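Local atomic coordinates of aldose 1-epimerase (Escherichia coli, PDB entry 3NRE), a protein that probably interconverts the alpha and beta anomers of aldose sugars as a mutarotase-type aldose 1-epimerase. Residues N56-N61 with D262-E267; R68-Q73 with S110-Y115; L132-Q137 with L142-G147. All coordinates share one frame; numbering follows the deposited sequence.

Interaction 1 of 3, residues N56-N61 with D262-E267; sequences NRVSGN and DHHRPE
Val58 carries CG1 anti to its backbone N (chi1 -179°), and His263 and His264 both turn CG anti to the carbonyl carbon, so that one methyl faces each of the two consecutive imidazoles of the 3-10 segment 262-264. CG2 of Val58 lies over a face of the His263 ring, 3.8 Å from its centroid and 23° off the normal, a CH-pi contact displaced toward ND1. CG1 of Val58 comes up obliquely to His264, 3.6 Å from NE2. Ser59 meets the edge of that second ring, near its plane, with its OG 3.1 Å from His264 CE1; His264 has two conformers, so its share is less certain. Next to the valine, Asn56 ND2 and Arg57 NH1 both bond a PEG molecule, probably from the crystallisation liquor. With an alanine in place of Val58 both methyls are gone, which would probably uncover the His263 face and leave the ring held less firmly, with its NE2 bond to Tyr113 OH still in place. The two loops therefore join through valine methyls laid against two imidazoles, with no hydrogen bond between them, while Ser59 OG bonds Asp261, His263 NE2 Tyr113 and His264 NE2 Arg62 O.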
# COMPACT_ATOMS: atom_id res chain seq x y z
N ASN A 56 6.15 5.13 -1.36
CA ASN A 56 6.05 6.58 -1.38
C ASN A 56 7.25 7.16 -2.17
O ASN A 56 7.69 6.57 -3.15
CB ASN A 56 5.81 7.19 0.05
CG ASN A 56 4.99 8.45 0.02
OD1 ASN A 56 5.50 9.51 -0.35
ND2 ASN A 56 3.70 8.35 0.32
N ARG A 57 7.71 8.34 -1.78
CA ARG A 57 8.69 9.11 -2.54
C ARG A 57 9.95 9.33 -1.72
O ARG A 57 9.87 9.34 -0.48
CB ARG A 57 8.09 10.50 -2.78
CG ARG A 57 6.75 10.51 -3.54
CD ARG A 57 6.09 11.84 -3.58
NE ARG A 57 4.83 11.76 -4.36
CZ ARG A 57 3.66 11.32 -3.90
NH1 ARG A 57 3.54 10.94 -2.63
NH2 ARG A 57 2.62 11.28 -4.74
N VAL A 58 11.09 9.54 -2.39
CA VAL A 58 12.34 9.93 -1.74
C VAL A 58 12.60 11.39 -2.17
O VAL A 58 12.85 11.64 -3.36
CB VAL A 58 13.49 9.08 -2.15
CG1 VAL A 58 14.79 9.54 -1.41
CG2 VAL A 58 13.20 7.55 -1.93
N SER A 59 12.46 12.33 -1.23
CA SER A 59 12.53 13.75 -1.63
C SER A 59 13.83 14.07 -2.30
O SER A 59 14.92 13.69 -1.82
CB SER A 59 12.17 14.69 -0.49
OG SER A 59 13.06 14.49 0.56
N GLY A 60 13.71 14.73 -3.45
CA GLY A 60 14.86 15.07 -4.28
C GLY A 60 15.27 14.01 -5.29
O GLY A 60 16.16 14.25 -6.10
N ASN A 61 14.62 12.86 -5.25
CA ASN A 61 14.93 11.72 -6.14
C ASN A 61 16.40 11.33 -6.02
O ASN A 61 17.05 10.99 -7.00
CB ASN A 61 14.60 12.04 -7.59
CG ASN A 61 13.14 11.95 -7.92
OD1 ASN A 61 12.41 11.12 -7.35
ND2 ASN A 61 12.70 12.78 -8.87
N ASP A 262 12.62 7.65 4.82
CA ASP A 262 13.58 6.93 5.65
C ASP A 262 14.92 6.80 4.93
O ASP A 262 15.95 6.65 5.56
CB ASP A 262 13.06 5.54 6.03
CG ASP A 262 12.41 5.49 7.41
OD1 ASP A 262 12.51 6.44 8.22
OD2 ASP A 262 11.87 4.40 7.72
N HIS A 263 14.92 6.91 3.61
CA HIS A 263 16.20 6.88 2.88
C HIS A 263 17.18 7.99 3.35
O HIS A 263 18.38 7.90 3.13
CB HIS A 263 15.98 7.06 1.38
CG HIS A 263 15.54 5.83 0.67
ND1 HIS A 263 14.24 5.39 0.68
CD2 HIS A 263 16.23 4.97 -0.12
CE1 HIS A 263 14.14 4.31 -0.07
NE2 HIS A 263 15.32 4.04 -0.58
N HIS A 264 16.62 9.04 3.96
CA HIS A 264 17.39 10.18 4.47
C HIS A 264 17.74 10.12 5.95
O HIS A 264 18.47 10.97 6.45
CB HIS A 264 16.63 11.48 4.23
CG HIS A 264 16.40 11.77 2.78
ND1 HIS A 264 15.26 12.38 2.32
CD2 HIS A 264 17.16 11.51 1.69
CE1 HIS A 264 15.33 12.49 1.00
NE2 HIS A 264 16.47 11.96 0.60
N ARG A 265 17.25 9.11 6.66
CA ARG A 265 17.46 9.01 8.12
C ARG A 265 18.67 8.11 8.41
O ARG A 265 19.09 7.36 7.53
CB ARG A 265 16.22 8.43 8.79
CG ARG A 265 15.06 9.31 8.76
CD ARG A 265 13.94 8.96 9.70
NE ARG A 265 12.93 10.01 9.49
CZ ARG A 265 11.97 9.97 8.57
NH1 ARG A 265 11.83 8.92 7.79
NH2 ARG A 265 11.14 11.00 8.43
N PRO A 266 19.22 8.17 9.64
CA PRO A 266 20.38 7.29 9.87
C PRO A 266 20.08 5.80 9.70
O PRO A 266 19.01 5.29 10.10
CB PRO A 266 20.78 7.59 11.33
CG PRO A 266 20.22 8.97 11.61
CD PRO A 266 18.98 9.10 10.76
N GLU A 267 21.04 5.14 9.04
CA GLU A 267 20.99 3.74 8.71
C GLU A 267 19.67 3.37 8.02
O GLU A 267 19.23 2.24 8.09
CB GLU A 267 21.24 2.88 9.97
CG GLU A 267 22.61 3.06 10.59

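Interaction 2 of 3, residues R68-Q73 with S110-Y115; sequences REYQLQ and SGVYHY
Val112 carries this surface contact, and its two methyls go to different partners: CG1 to Tyr70, CG2 to Leu72 and to the backbone between them. With CG1 anti to its backbone N (chi1 168°), the valine brings that methyl to 3.8 Å from Tyr70 CD1, meeting the ring obliquely. CG2 of Val112 turns to the neighbouring part of the hairpin, 3.8 Å from Leu72 CD2 and 3.3 Å from Gln71 O. Leu72 does not start out aimed at the valine. Its chi2 of 157° sends CD1 on outward, anti to CA, and leaves CD2 as the branch beside the valine, which the leucine crosses at about a right angle; CD1 meets Val58 CG2. Tyr70 leaves its strand toward Val112 with CG anti to the carbonyl carbon (chi1 -72°). Its ring is also covered by Arg68 two residues back: Arg68 CG stands 3.8 Å above the ring plane, offset toward the rim, and Tyr70 CE1 lies 3.5 Å above the plane of the Arg68 guanidinium, likewise offset. Phe63 on the partner strand 62-65 meets the same ring, and Leu142 touches the tyrosine from strand 142-153. The contact thus sets the small hairpin 62-65/68-71 against the turn that leads into strand 114-123. Chemically it is dispersion between branched methyls and one aromatic carbon, CD1, with a carbonyl oxygen against a methyl as its one polar element, so here complementary shape, with no directed bond, probably governs the fit.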
# COMPACT_ATOMS: atom_id res chain seq x y z
N ARG A 68 27.59 6.17 -1.02
CA ARG A 68 27.43 6.34 -2.47
C ARG A 68 26.11 7.05 -2.79
O ARG A 68 25.09 6.76 -2.14
CB ARG A 68 27.54 5.00 -3.20
CG ARG A 68 27.14 5.04 -4.67
CD ARG A 68 27.66 3.81 -5.43
NE ARG A 68 26.95 3.59 -6.69
CZ ARG A 68 26.93 2.45 -7.37
NH1 ARG A 68 27.60 1.39 -6.93
NH2 ARG A 68 26.23 2.36 -8.50
N GLU A 69 26.16 7.97 -3.76
CA GLU A 69 25.00 8.80 -4.13
C GLU A 69 24.22 8.09 -5.23
O GLU A 69 24.78 7.76 -6.26
CB GLU A 69 25.45 10.21 -4.58
CG GLU A 69 24.35 11.14 -5.19
CD GLU A 69 23.51 11.94 -4.17
OE1 GLU A 69 23.74 11.84 -2.93
OE2 GLU A 69 22.60 12.68 -4.61
N TYR A 70 22.93 7.84 -4.99
CA TYR A 70 22.08 7.16 -5.94
C TYR A 70 21.03 8.17 -6.40
O TYR A 70 20.56 8.99 -5.58
CB TYR A 70 21.38 5.97 -5.29
CG TYR A 70 22.30 4.82 -5.00
CD1 TYR A 70 22.62 3.92 -5.98
CD2 TYR A 70 22.87 4.68 -3.74
CE1 TYR A 70 23.47 2.87 -5.71
CE2 TYR A 70 23.73 3.62 -3.46
CZ TYR A 70 24.02 2.73 -4.45
OH TYR A 70 24.86 1.66 -4.20
N GLN A 71 20.65 8.11 -7.67
CA GLN A 71 19.65 9.05 -8.22
C GLN A 71 18.56 8.31 -8.95
O GLN A 71 18.81 7.37 -9.68
CB GLN A 71 20.30 10.12 -9.08
CG GLN A 71 21.38 10.83 -8.25
CD GLN A 71 21.96 12.12 -8.84
OE1 GLN A 71 21.87 12.36 -10.05
NE2 GLN A 71 22.56 12.94 -7.97
N LEU A 72 17.32 8.71 -8.67
CA LEU A 72 16.14 8.08 -9.22
C LEU A 72 15.52 8.99 -10.27
O LEU A 72 15.69 10.22 -10.21
CB LEU A 72 15.08 7.91 -8.11
CG LEU A 72 15.41 7.00 -6.92
CD1 LEU A 72 14.61 7.29 -5.63
CD2 LEU A 72 15.26 5.50 -7.32
N GLN A 73 14.79 8.41 -11.20
CA GLN A 73 14.12 9.20 -12.25
C GLN A 73 12.64 8.99 -12.11
O GLN A 73 12.22 7.89 -11.74
CB GLN A 73 14.51 8.72 -13.66
CG GLN A 73 15.96 8.96 -13.96
CD GLN A 73 16.33 8.54 -15.38
OE1 GLN A 73 16.35 7.34 -15.71
NE2 GLN A 73 16.63 9.51 -16.21
N SER A 110 16.45 -2.84 -14.05
CA SER A 110 16.81 -1.51 -14.51
C SER A 110 16.73 -0.54 -13.34
O SER A 110 16.23 -0.87 -12.28
CB SER A 110 15.89 -1.05 -15.65
OG SER A 110 14.55 -1.26 -15.33
N GLY A 111 17.23 0.67 -13.53
CA GLY A 111 17.22 1.64 -12.46
C GLY A 111 18.17 1.32 -11.33
O GLY A 111 19.17 0.61 -11.51
N VAL A 112 17.85 1.87 -10.16
CA VAL A 112 18.74 1.84 -8.99
C VAL A 112 18.71 0.42 -8.34
O VAL A 112 19.75 -0.13 -8.03
CB VAL A 112 18.36 2.92 -7.97
CG1 VAL A 112 19.06 2.71 -6.65
CG2 VAL A 112 18.68 4.28 -8.52
N TYR A 113 17.50 -0.11 -8.14
CA TYR A 113 17.28 -1.40 -7.48
C TYR A 113 17.00 -2.52 -8.51
O TYR A 113 16.11 -2.38 -9.38
CB TYR A 113 16.08 -1.32 -6.56
CG TYR A 113 16.22 -0.51 -5.29
CD1 TYR A 113 16.21 0.88 -5.31
CD2 TYR A 113 16.29 -1.13 -4.07
CE1 TYR A 113 16.28 1.60 -4.12
CE2 TYR A 113 16.36 -0.44 -2.91
CZ TYR A 113 16.35 0.96 -2.93
OH TYR A 113 16.45 1.62 -1.73
N HIS A 114 17.75 -3.62 -8.40
CA HIS A 114 17.46 -4.84 -9.15
C HIS A 114 16.98 -5.87 -8.13
O HIS A 114 17.59 -6.04 -7.07
CB HIS A 114 18.71 -5.38 -9.87
CG HIS A 114 19.19 -4.51 -10.99
ND1 HIS A 114 20.15 -4.92 -11.89
CD2 HIS A 114 18.83 -3.26 -11.38
CE1 HIS A 114 20.37 -3.96 -12.76
NE2 HIS A 114 19.58 -2.94 -12.48
N TYR A 115 15.91 -6.59 -8.46
CA TYR A 115 15.31 -7.50 -7.49
C TYR A 115 14.29 -8.41 -8.15
O TYR A 115 13.91 -8.21 -9.33
CB TYR A 115 14.63 -6.74 -6.33
CG TYR A 115 13.59 -5.78 -6.85
CD1 TYR A 115 12.29 -6.22 -7.10
CD2 TYR A 115 13.91 -4.46 -7.18
CE1 TYR A 115 11.34 -5.36 -7.61
CE2 TYR A 115 12.98 -3.61 -7.69
CZ TYR A 115 11.70 -4.06 -7.90
OH TYR A 115 10.73 -3.26 -8.45

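Interaction 3 of 3, residues L132-Q137 with L142-G147; sequences LSVTNQ and LPFGTG
The Phe144 ring is met obliquely by two residues of strand 132-136, Asn136 at its CZ and CE1 end and Val134 along the CD2 and CE2 side, while Leu142 O of its own strand lies in plane at the edge, 3.2 Å from Phe144 CD1. Tyr113 adds an edge-to-face stack. Asn136 reaches the phenyl with its stem: CG is anti to the backbone N (chi1 -174°), which carries the side chain across the ring at about a right angle, Asn136 CB standing 3.7 Å from Phe144 CZ and the amide plane tilted 49° from the ring. Three bonds fix the rotation of this buried amide: OD1 accepts from Gly138 N, and ND2 gives to Glu140 O and Leu274 O. Val134 CG2 sits 3.8 Å from Phe144 CD2, and its other methyl, CG1, slides past Thr146, 4.1 Å from Thr146 CG2. The threonine hydroxyl is engaged with Ser282 OG. Farther along, Leu132 CD1 meets Thr146 CB at 4.1 Å. The same Leu132 CD1 packs 3.4 Å from Gly147 O. Segments 132-136 and 142-144 run antiparallel (177°), their axes 9.3 Å apart at closest, too far for backbone pairing; they belong to layers of a beta sandwich joined by side chains, as in galactose mutarotase-like folds. In one layer, strand 127-136 is bonded between strands 114-123 and 279-290; in the other, strand 142-153 pairs with strands 48-51, 250-256 and 272-274, and the turn between the segments passes the chain from sheet to sheet.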
# COMPACT_ATOMS: atom_id res chain seq x y z
N LEU A 132 4.24 -10.19 0.53
CA LEU A 132 5.27 -9.73 -0.39
C LEU A 132 6.64 -10.17 0.16
O LEU A 132 6.91 -9.95 1.34
CB LEU A 132 5.26 -8.22 -0.49
CG LEU A 132 4.29 -7.52 -1.46
CD1 LEU A 132 4.28 -6.06 -1.07
CD2 LEU A 132 4.69 -7.77 -2.95
N SER A 133 7.46 -10.80 -0.69
CA SER A 133 8.81 -11.22 -0.37
C SER A 133 9.72 -10.74 -1.49
O SER A 133 9.49 -11.08 -2.66
CB SER A 133 8.93 -12.74 -0.26
OG SER A 133 7.93 -13.26 0.61
N VAL A 134 10.76 -9.96 -1.13
CA VAL A 134 11.60 -9.30 -2.10
C VAL A 134 13.03 -9.67 -1.84
O VAL A 134 13.45 -9.69 -0.69
CB VAL A 134 11.40 -7.75 -2.08
CG1 VAL A 134 11.63 -7.14 -0.70
CG2 VAL A 134 12.29 -7.04 -3.11
N THR A 135 13.74 -10.02 -2.92
CA THR A 135 15.14 -10.44 -2.85
C THR A 135 16.00 -9.47 -3.64
O THR A 135 15.73 -9.22 -4.81
CB THR A 135 15.31 -11.84 -3.49
OG1 THR A 135 14.42 -12.77 -2.86
CG2 THR A 135 16.76 -12.34 -3.39
N ASN A 136 17.06 -8.95 -3.01
CA ASN A 136 18.01 -8.07 -3.71
C ASN A 136 18.81 -8.92 -4.72
O ASN A 136 19.45 -9.92 -4.36
CB ASN A 136 18.93 -7.36 -2.71
CG ASN A 136 19.84 -6.31 -3.38
OD1 ASN A 136 19.71 -6.06 -4.58
ND2 ASN A 136 20.75 -5.73 -2.63
N GLN A 137 18.76 -8.50 -5.98
CA GLN A 137 19.49 -9.13 -7.08
C GLN A 137 20.56 -8.20 -7.70
O GLN A 137 21.09 -8.49 -8.78
CB GLN A 137 18.51 -9.57 -8.16
CG GLN A 137 17.64 -10.74 -7.75
CD GLN A 137 16.83 -11.35 -8.92
OE1 GLN A 137 16.27 -10.64 -9.77
NE2 GLN A 137 16.77 -12.68 -8.95
N LEU A 142 21.30 -2.50 -0.52
CA LEU A 142 20.41 -1.31 -0.54
C LEU A 142 19.31 -1.47 0.49
O LEU A 142 19.07 -2.59 0.96
CB LEU A 142 19.81 -1.11 -1.92
CG LEU A 142 20.74 -0.61 -3.03
CD1 LEU A 142 20.09 -0.66 -4.40
CD2 LEU A 142 21.20 0.83 -2.75
N PRO A 143 18.67 -0.36 0.89
CA PRO A 143 17.62 -0.43 1.90
C PRO A 143 16.23 -0.61 1.27
O PRO A 143 15.86 0.13 0.34
CB PRO A 143 17.77 0.91 2.64
CG PRO A 143 18.13 1.86 1.57
CD PRO A 143 19.09 1.04 0.67
N PHE A 144 15.51 -1.63 1.75
CA PHE A 144 14.26 -2.08 1.19
C PHE A 144 13.08 -1.89 2.12
O PHE A 144 13.18 -1.92 3.35
CB PHE A 144 14.34 -3.56 0.80
CG PHE A 144 15.10 -3.86 -0.50
CD1 PHE A 144 16.47 -3.83 -0.53
CD2 PHE A 144 14.45 -4.29 -1.65
CE1 PHE A 144 17.17 -4.11 -1.68
CE2 PHE A 144 15.17 -4.59 -2.83
CZ PHE A 144 16.51 -4.54 -2.82
N GLY A 145 11.94 -1.76 1.49
CA GLY A 145 10.68 -1.81 2.23
C GLY A 145 9.57 -2.38 1.34
O GLY A 145 9.74 -2.53 0.16
N THR A 146 8.45 -2.65 1.98
CA THR A 146 7.24 -3.17 1.33
C THR A 146 6.00 -2.55 1.93
O THR A 146 6.01 -1.97 3.05
CB THR A 146 7.16 -4.72 1.49
OG1 THR A 146 7.37 -5.04 2.87
CG2 THR A 146 8.19 -5.39 0.66
N GLY A 147 4.92 -2.69 1.17
CA GLY A 147 3.66 -2.17 1.63
C GLY A 147 2.63 -2.36 0.58
O GLY A 147 2.88 -3.00 -0.42

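Overall arrangement
From the N terminus, residues 56-61 open interaction 1, and the chain then makes the small hairpin carrying 68-73. Interaction 2 closes first, when 110-115 returns to that hairpin after 36 residues. Interaction 3 follows in series and spans a four-residue turn as the chain changes sheets. Only then does 262-267, some 200 residues after the start, close interaction 1 round both; none of the three cross. They also touch directly: Asn61 O bonds Leu72 N, His114 O bonds Gln137 N, and Tyr113 OH reaches both His263 NE2 and Pro143 O, linking all three. Together they join two loops, the hairpin and one end of the sandwich sheets.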